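Side-chain contacts in variant surface glycoprotein MITAT 1.1 (Trypanosoma brucei brucei, PDB 5LY9), which forms a coat on the surface of the parasite, which evades the host immune response by expressing a series of antigenically distinct versions of it: residues A[15-18]-A[19-23]; A[161-165]-A[166-170]; A[323-326]-A[327-330]. All blocks are in the same frame, centred on the assembly; numbering follows the deposited sequence.

All three contacts are local. Each lies within one continuous piece of the N-terminal A-type VSG domain. Interaction 1 is buried, in the last turns of helix 8-21. Interaction 2 is partly buried, in the loop between strands 143-144 and 173-174. These two touch: the Glu-20 carboxylate meets the backbone N atoms of Glu-161 and Leu-162. Interaction 3 is a surface turn after strand 323-324. It lies on the other side of the chain's centre, with nearest atoms about 39 Å from interaction 1. Helical hydrogen bonds dominate interaction 1. Interaction 2 mixes polar bonds with a CH-pi contact. Interaction 3 is mainly aliphatic, with one weak hydrogen bond.

Interaction 1: A[15-18]-A[19-23]; sequences CKLT and TELSK
Thr-19 is joined to Cys-15, one turn earlier in helix 8-21, by two hydrogen bonds to the same carbonyl. The hydroxyl OG1 of Thr-19 donates to Cys-15 O at 2.8 Å. The backbone N of Thr-19 donates to the same oxygen at 3.0 Å. The two donors come from opposite faces of the carbonyl plane. OG1 can reach back because it stands beside its own backbone N, anti to the carbonyl carbon (chi1 -56°).

The helical ladder continues from there. Glu-20 N bonds to Lys-16 O at 3.0 Å, and Leu-21 N bonds to Leu-17 O at 2.8 Å with a nearly straight N-H (170°). The next rung, Ser-22 N to Thr-18 O, is weak. Near the end of the helix, Ser-22 OG donates to Thr-19 O at 2.6 Å. Its chi1 of 76° places OG between the backbone N and the carbonyl carbon.

The apolar part is a pair of leucines on one side of the helix. Leu-17 CD1 lies 3.8 Å from Leu-21 CG, and the two side chains cross obliquely. Both leucines pack on the long helix 62-114, Leu-17 on Ile-105 and Leu-21 on Ala-98 and Leu-101.

Thr-18 OG1 bonds to Asp-106 and Lys-102 of that same helix, and Cys-15 forms a disulfide with Cys-145. The Glu-20 carboxylate ties the helix to the 158-162 loop, through Thr-158 OG1 and the backbone N of Thr-160, Glu-161 and Leu-162, and to Arg-253 of helix 244-254 by a salt bridge.

The chemistry thus divides by direction, with the leucines and Thr-18 turned to the long helix and Glu-20 to other parts of the fold. The arginine and the several N-H donors would probably stabilise Glu-20 as a buried anion.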
loop_
_atom_site.group_PDB
_atom_site.type_symbol
_atom_site.label_atom_id
_atom_site.label_comp_id
_atom_site.label_asym_id
_atom_site.label_seq_id
_atom_site.Cartn_x
_atom_site.Cartn_y
_atom_site.Cartn_z
ATOM N N CYS A 15 19.440 2.539 -15.791
ATOM C CA CYS A 15 18.844 1.193 -16.079
ATOM C C CYS A 15 18.862 0.262 -14.841
ATOM O O CYS A 15 17.903 -0.382 -14.518
ATOM C CB CYS A 15 19.532 0.488 -17.218
ATOM S SG CYS A 15 19.258 1.288 -18.819
ATOM N N LYS A 16 19.969 0.255 -14.108
ATOM C CA LYS A 16 20.064 -0.524 -12.871
ATOM C C LYS A 16 19.053 -0.042 -11.857
ATOM O O LYS A 16 18.413 -0.860 -11.195
ATOM C CB LYS A 16 21.498 -0.445 -12.286
ATOM C CG LYS A 16 22.533 -1.197 -13.108
ATOM C CD LYS A 16 23.952 -0.808 -12.664
ATOM C CE LYS A 16 24.411 -1.318 -11.375
ATOM N NZ LYS A 16 25.891 -1.109 -11.095
ATOM N N LEU A 17 18.906 1.257 -11.729
ATOM C CA LEU A 17 17.972 1.804 -10.746
ATOM C C LEU A 17 16.556 1.475 -11.128
ATOM O O LEU A 17 15.788 1.041 -10.252
ATOM C CB LEU A 17 18.171 3.295 -10.589
ATOM C CG LEU A 17 17.219 4.072 -9.657
ATOM C CD1 LEU A 17 17.313 3.526 -8.218
ATOM C CD2 LEU A 17 17.466 5.591 -9.684
ATOM N N THR A 18 16.174 1.693 -12.413
ATOM C CA THR A 18 14.814 1.369 -12.777
ATOM C C THR A 18 14.498 -0.129 -12.558
ATOM O O THR A 18 13.408 -0.473 -12.097
ATOM C CB THR A 18 14.405 1.926 -14.184
ATOM O OG1 THR A 18 12.992 1.771 -14.315
ATOM C CG2 THR A 18 15.044 1.148 -15.215
ATOM N N THR A 19 15.470 -1.011 -12.857
ATOM C CA THR A 19 15.345 -2.437 -12.551
ATOM C C THR A 19 15.110 -2.687 -11.046
ATOM O O THR A 19 14.218 -3.430 -10.680
ATOM C CB THR A 19 16.594 -3.186 -13.071
ATOM O OG1 THR A 19 16.735 -2.925 -14.500
ATOM C CG2 THR A 19 16.472 -4.638 -12.796
ATOM N N GLU A 20 15.873 -2.043 -10.215
ATOM C CA GLU A 20 15.708 -2.216 -8.775
ATOM C C GLU A 20 14.330 -1.713 -8.316
ATOM O O GLU A 20 13.597 -2.418 -7.590
ATOM C CB GLU A 20 16.813 -1.526 -7.977
ATOM C CG GLU A 20 16.624 -1.637 -6.454
ATOM C CD GLU A 20 17.910 -1.470 -5.677
ATOM O OE1 GLU A 20 18.890 -2.280 -5.923
ATOM O OE2 GLU A 20 17.954 -0.468 -4.909
ATOM N N LEU A 21 13.981 -0.508 -8.762
ATOM C CA LEU A 21 12.737 0.134 -8.383
ATOM C C LEU A 21 11.519 -0.674 -8.787
ATOM O O LEU A 21 10.490 -0.624 -8.146
ATOM C CB LEU A 21 12.651 1.584 -8.814
ATOM C CG LEU A 21 13.678 2.610 -8.323
ATOM C CD1 LEU A 21 13.374 3.938 -9.029
ATOM C CD2 LEU A 21 13.578 2.752 -6.815
ATOM N N SER A 22 11.637 -1.451 -9.841
ATOM C CA SER A 22 10.549 -2.237 -10.389
ATOM C C SER A 22 9.994 -3.230 -9.360
ATOM O O SER A 22 8.823 -3.543 -9.444
ATOM C CB SER A 22 11.013 -2.973 -11.678
ATOM O OG SER A 22 11.797 -4.050 -11.299
ATOM N N LYS A 23 10.776 -3.634 -8.354
ATOM C CA LYS A 23 10.328 -4.609 -7.367
ATOM C C LYS A 23 9.883 -4.027 -6.061
ATOM O O LYS A 23 9.403 -4.770 -5.215
ATOM C CB LYS A 23 11.390 -5.683 -7.084
ATOM C CG LYS A 23 11.651 -6.612 -8.252
ATOM C CD LYS A 23 12.460 -7.858 -7.836
ATOM C CE LYS A 23 12.405 -8.910 -8.940
ATOM N NZ LYS A 23 13.234 -10.060 -8.432
#

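Interaction 2: A[161-165]-A[166-170]; sequences ELTQT and GYPNL
Thr-163 and Gly-166 close a tight bend that contains an ST turn, in the loop between strands 143-144 and 173-174. Thr-163 OG1 accepts from Thr-165 N and also from Gly-166 N, the latter at 3.2 Å. Its chi1 of 68° sets OG1 between the backbone N and the carbonyl carbon, turned to both donors. In return, Thr-163 N donates to Gly-166 O at 2.8 Å.

Leu-162 and Tyr-167 run alongside each other in the same direction. Leu-162 CD1 stands over one face of the ring, nearer its CZ-CE2 side and 3.7 Å from the centroid, in a CH-pi contact. The Tyr-167 hydroxyl bonds to Trp-246 O, and the ring meets Trp-246 edge-to-face. The methyl CG2 of Thr-163 points at the ring carbon CG of Pro-168, 3.9 Å away.

Glu-161 and Asn-169 join the two arms of the bend. A water links Glu-161 O to Asn-169 N. The carboxylate and amide planes are 30° apart. Asn-169 ND2 donates to the syn side of Glu-161 OE1 at 2.8 Å, within the amide plane but 25° out of the carboxylate plane.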
loop_
_atom_site.group_PDB
_atom_site.type_symbol
_atom_site.label_atom_id
_atom_site.label_comp_id
_atom_site.label_asym_id
_atom_site.label_seq_id
_atom_site.Cartn_x
_atom_site.Cartn_y
_atom_site.Cartn_z
ATOM N N GLU A 161 21.010 -0.208 -5.452
ATOM C CA GLU A 161 20.921 1.000 -6.257
ATOM C C GLU A 161 20.352 2.185 -5.470
ATOM O O GLU A 161 20.688 3.350 -5.766
ATOM C CB GLU A 161 20.153 0.789 -7.547
ATOM C CG GLU A 161 20.579 -0.473 -8.317
ATOM C CD GLU A 161 22.091 -0.538 -8.527
ATOM O OE1 GLU A 161 22.725 0.486 -8.880
ATOM O OE2 GLU A 161 22.640 -1.647 -8.246
ATOM N N LEU A 162 19.549 1.889 -4.450
ATOM C CA LEU A 162 18.978 2.933 -3.594
ATOM C C LEU A 162 19.141 2.441 -2.182
ATOM O O LEU A 162 18.451 1.504 -1.752
ATOM C CB LEU A 162 17.496 3.179 -3.939
ATOM C CG LEU A 162 16.734 4.094 -2.961
ATOM C CD1 LEU A 162 17.567 5.357 -2.713
ATOM C CD2 LEU A 162 15.299 4.408 -3.437
ATOM N N THR A 163 20.156 2.979 -1.534
ATOM C CA THR A 163 20.589 2.473 -0.223
ATOM C C THR A 163 20.156 3.437 0.846
ATOM O O THR A 163 19.514 4.441 0.541
ATOM C CB THR A 163 22.103 2.351 -0.171
ATOM O OG1 THR A 163 22.634 3.668 -0.206
ATOM C CG2 THR A 163 22.662 1.584 -1.380
ATOM N N GLN A 164 20.506 3.157 2.107
ATOM C CA GLN A 164 20.263 4.102 3.190
ATOM C C GLN A 164 20.872 5.463 2.944
ATOM O O GLN A 164 20.303 6.446 3.345
ATOM C CB GLN A 164 20.769 3.600 4.544
ATOM C CG GLN A 164 19.890 2.457 5.031
ATOM C CD GLN A 164 20.142 2.110 6.531
ATOM O OE1 GLN A 164 20.687 2.917 7.300
ATOM N NE2 GLN A 164 19.749 0.922 6.919
ATOM N N THR A 165 22.013 5.489 2.253
ATOM C CA THR A 165 22.755 6.692 2.049
ATOM C C THR A 165 22.259 7.503 0.875
ATOM O O THR A 165 22.228 8.732 0.918
ATOM C CB THR A 165 24.256 6.321 1.900
ATOM O OG1 THR A 165 24.661 5.694 3.152
ATOM C CG2 THR A 165 25.067 7.584 1.684
ATOM N N GLY A 166 21.900 6.802 -0.195
ATOM C CA GLY A 166 21.480 7.481 -1.396
ATOM C C GLY A 166 21.500 6.575 -2.613
ATOM O O GLY A 166 21.168 5.441 -2.519
ATOM N N TYR A 167 21.871 7.129 -3.731
ATOM C CA TYR A 167 21.943 6.423 -5.007
ATOM C C TYR A 167 23.403 6.319 -5.433
ATOM O O TYR A 167 23.934 7.165 -6.188
ATOM C CB TYR A 167 21.146 7.180 -6.079
ATOM C CG TYR A 167 19.700 7.433 -5.711
ATOM C CD1 TYR A 167 19.337 8.531 -4.898
ATOM C CD2 TYR A 167 18.695 6.603 -6.188
ATOM C CE1 TYR A 167 17.948 8.762 -4.642
ATOM C CE2 TYR A 167 17.383 6.842 -5.973
ATOM C CZ TYR A 167 17.017 7.897 -5.184
ATOM O OH TYR A 167 15.665 8.057 -4.959
ATOM N N PRO A 168 24.077 5.293 -4.943
ATOM C CA PRO A 168 25.576 5.337 -5.001
ATOM C C PRO A 168 26.165 5.185 -6.388
ATOM O O PRO A 168 27.285 5.662 -6.621
ATOM C CB PRO A 168 25.998 4.133 -4.148
ATOM C CG PRO A 168 24.799 3.265 -4.136
ATOM C CD PRO A 168 23.621 4.189 -4.093
ATOM N N ASN A 169 25.426 4.564 -7.303
ATOM C CA ASN A 169 25.965 4.312 -8.646
ATOM C C ASN A 169 25.654 5.389 -9.662
ATOM O O ASN A 169 26.229 5.371 -10.774
ATOM C CB ASN A 169 25.574 2.918 -9.113
ATOM C CG ASN A 169 26.158 1.854 -8.232
ATOM O OD1 ASN A 169 27.319 1.948 -7.837
ATOM N ND2 ASN A 169 25.390 0.814 -7.945
ATOM N N LEU A 170 24.735 6.321 -9.350
ATOM C CA LEU A 170 24.489 7.442 -10.231
ATOM C C LEU A 170 25.639 8.367 -10.272
ATOM O O LEU A 170 26.195 8.788 -9.233
ATOM C CB LEU A 170 23.232 8.239 -9.818
ATOM C CG LEU A 170 21.905 7.473 -9.861
ATOM C CD1 LEU A 170 20.733 8.438 -9.794
ATOM C CD2 LEU A 170 21.653 6.454 -10.909
HETATM O O HOH W 1 22.567 4.149 -7.554
#

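Interaction 3: A[323-326]-A[327-330]; sequences IIPA and GIAG
Ile-328 folds back over Ile-324 and Pro-325, and three aliphatic side chains meet across a turn. The Ile-324 and Ile-328 side chains cross at about a right angle. The methyl CG2 of Ile-324 does the touching. It lies 3.9 Å from Ile-328 CB and 4.0 Å from Ile-328 CG2.

Both isoleucines have the same rotamer. In each, CG1 stands beside the backbone N and CG2 is anti to it (chi1 -51° in Ile-324 and -67° in Ile-328). With CG2 of Ile-328 anti to its backbone N, that branch meets CG2 of Ile-324, while CG1, beside the N, meets the proline ring.

That second contact is looser. Pro-325 CG is 4.2 Å from Ile-328 CG1, and the two side chains approach at a slant. Ile-328 CG1 also passes 3.8 Å from Pro-325 O, the acceptor of the turn bond.

The backbone adds a single link. Ile-328 N donates to Pro-325 O at 3.4 Å. This bond is weak, although its N-H points almost straight at the oxygen. Gly-327 takes the third position with phi 105°, the positive phi usual at this position of a type II turn.

Around the turn, Pro-325 and Ile-328 rest on Tyr-353 of helix 343-367, and Ile-328 also meets Ile-356. Ile-324 packs on Leu-337 and Ile-340. Ala-329 packs on Thr-283 of the second subunit.

The arrangement is a type II beta turn from Pro-325 to Ile-328. It follows strand 323-324, which pairs with strand 335-336 in a two-stranded antiparallel sheet.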
loop_
_atom_site.group_PDB
_atom_site.type_symbol
_atom_site.label_atom_id
_atom_site.label_comp_id
_atom_site.label_asym_id
_atom_site.label_seq_id
_atom_site.Cartn_x
_atom_site.Cartn_y
_atom_site.Cartn_z
ATOM N N ILE A 323 -4.914 -31.050 24.192
ATOM C CA ILE A 323 -5.619 -31.665 23.094
ATOM C C ILE A 323 -7.046 -31.156 22.972
ATOM O O ILE A 323 -7.770 -31.085 23.949
ATOM C CB ILE A 323 -5.684 -33.212 23.256
ATOM C CG1 ILE A 323 -4.298 -33.788 23.202
ATOM C CG2 ILE A 323 -6.576 -33.847 22.172
ATOM C CD1 ILE A 323 -3.807 -33.908 21.802
ATOM N N ILE A 324 -7.421 -30.775 21.768
ATOM C CA ILE A 324 -8.784 -30.438 21.469
ATOM C C ILE A 324 -9.425 -31.648 20.810
ATOM O O ILE A 324 -9.030 -32.055 19.724
ATOM C CB ILE A 324 -8.859 -29.232 20.476
ATOM C CG1 ILE A 324 -8.000 -28.068 20.983
ATOM C CG2 ILE A 324 -10.303 -28.848 20.281
ATOM C CD1 ILE A 324 -8.277 -27.677 22.419
ATOM N N PRO A 325 -10.417 -32.213 21.449
ATOM C CA PRO A 325 -11.018 -33.440 20.956
ATOM C C PRO A 325 -11.856 -33.243 19.740
ATOM O O PRO A 325 -12.404 -32.155 19.518
ATOM C CB PRO A 325 -11.902 -33.917 22.095
ATOM C CG PRO A 325 -11.971 -32.849 23.048
ATOM C CD PRO A 325 -10.853 -31.878 22.812
ATOM N N ALA A 326 -11.959 -34.316 18.951
ATOM C CA ALA A 326 -12.904 -34.355 17.874
ATOM C C ALA A 326 -14.283 -34.092 18.461
ATOM O O ALA A 326 -14.576 -34.466 19.592
ATOM C CB ALA A 326 -12.866 -35.720 17.225
ATOM N N GLY A 327 -15.096 -33.347 17.736
ATOM C CA GLY A 327 -16.424 -32.926 18.212
ATOM C C GLY A 327 -16.543 -31.456 18.643
ATOM O O GLY A 327 -17.605 -30.908 18.564
ATOM N N ILE A 328 -15.468 -30.825 19.099
ATOM C CA ILE A 328 -15.472 -29.402 19.411
ATOM C C ILE A 328 -15.487 -28.651 18.068
ATOM O O ILE A 328 -14.699 -28.944 17.198
ATOM C CB ILE A 328 -14.218 -29.016 20.233
ATOM C CG1 ILE A 328 -14.248 -29.645 21.630
ATOM C CG2 ILE A 328 -14.058 -27.519 20.340
ATOM C CD1 ILE A 328 -15.341 -29.094 22.552
ATOM N N ALA A 329 -16.400 -27.697 17.917
ATOM C CA ALA A 329 -16.485 -26.877 16.725
ATOM C C ALA A 329 -16.572 -27.700 15.417
ATOM O O ALA A 329 -16.075 -27.290 14.365
ATOM C CB ALA A 329 -15.318 -25.899 16.689
ATOM N N GLY A 330 -17.218 -28.852 15.489
ATOM C CA GLY A 330 -17.394 -29.733 14.311
ATOM C C GLY A 330 -16.105 -30.377 13.820
ATOM O O GLY A 330 -16.076 -30.882 12.713
#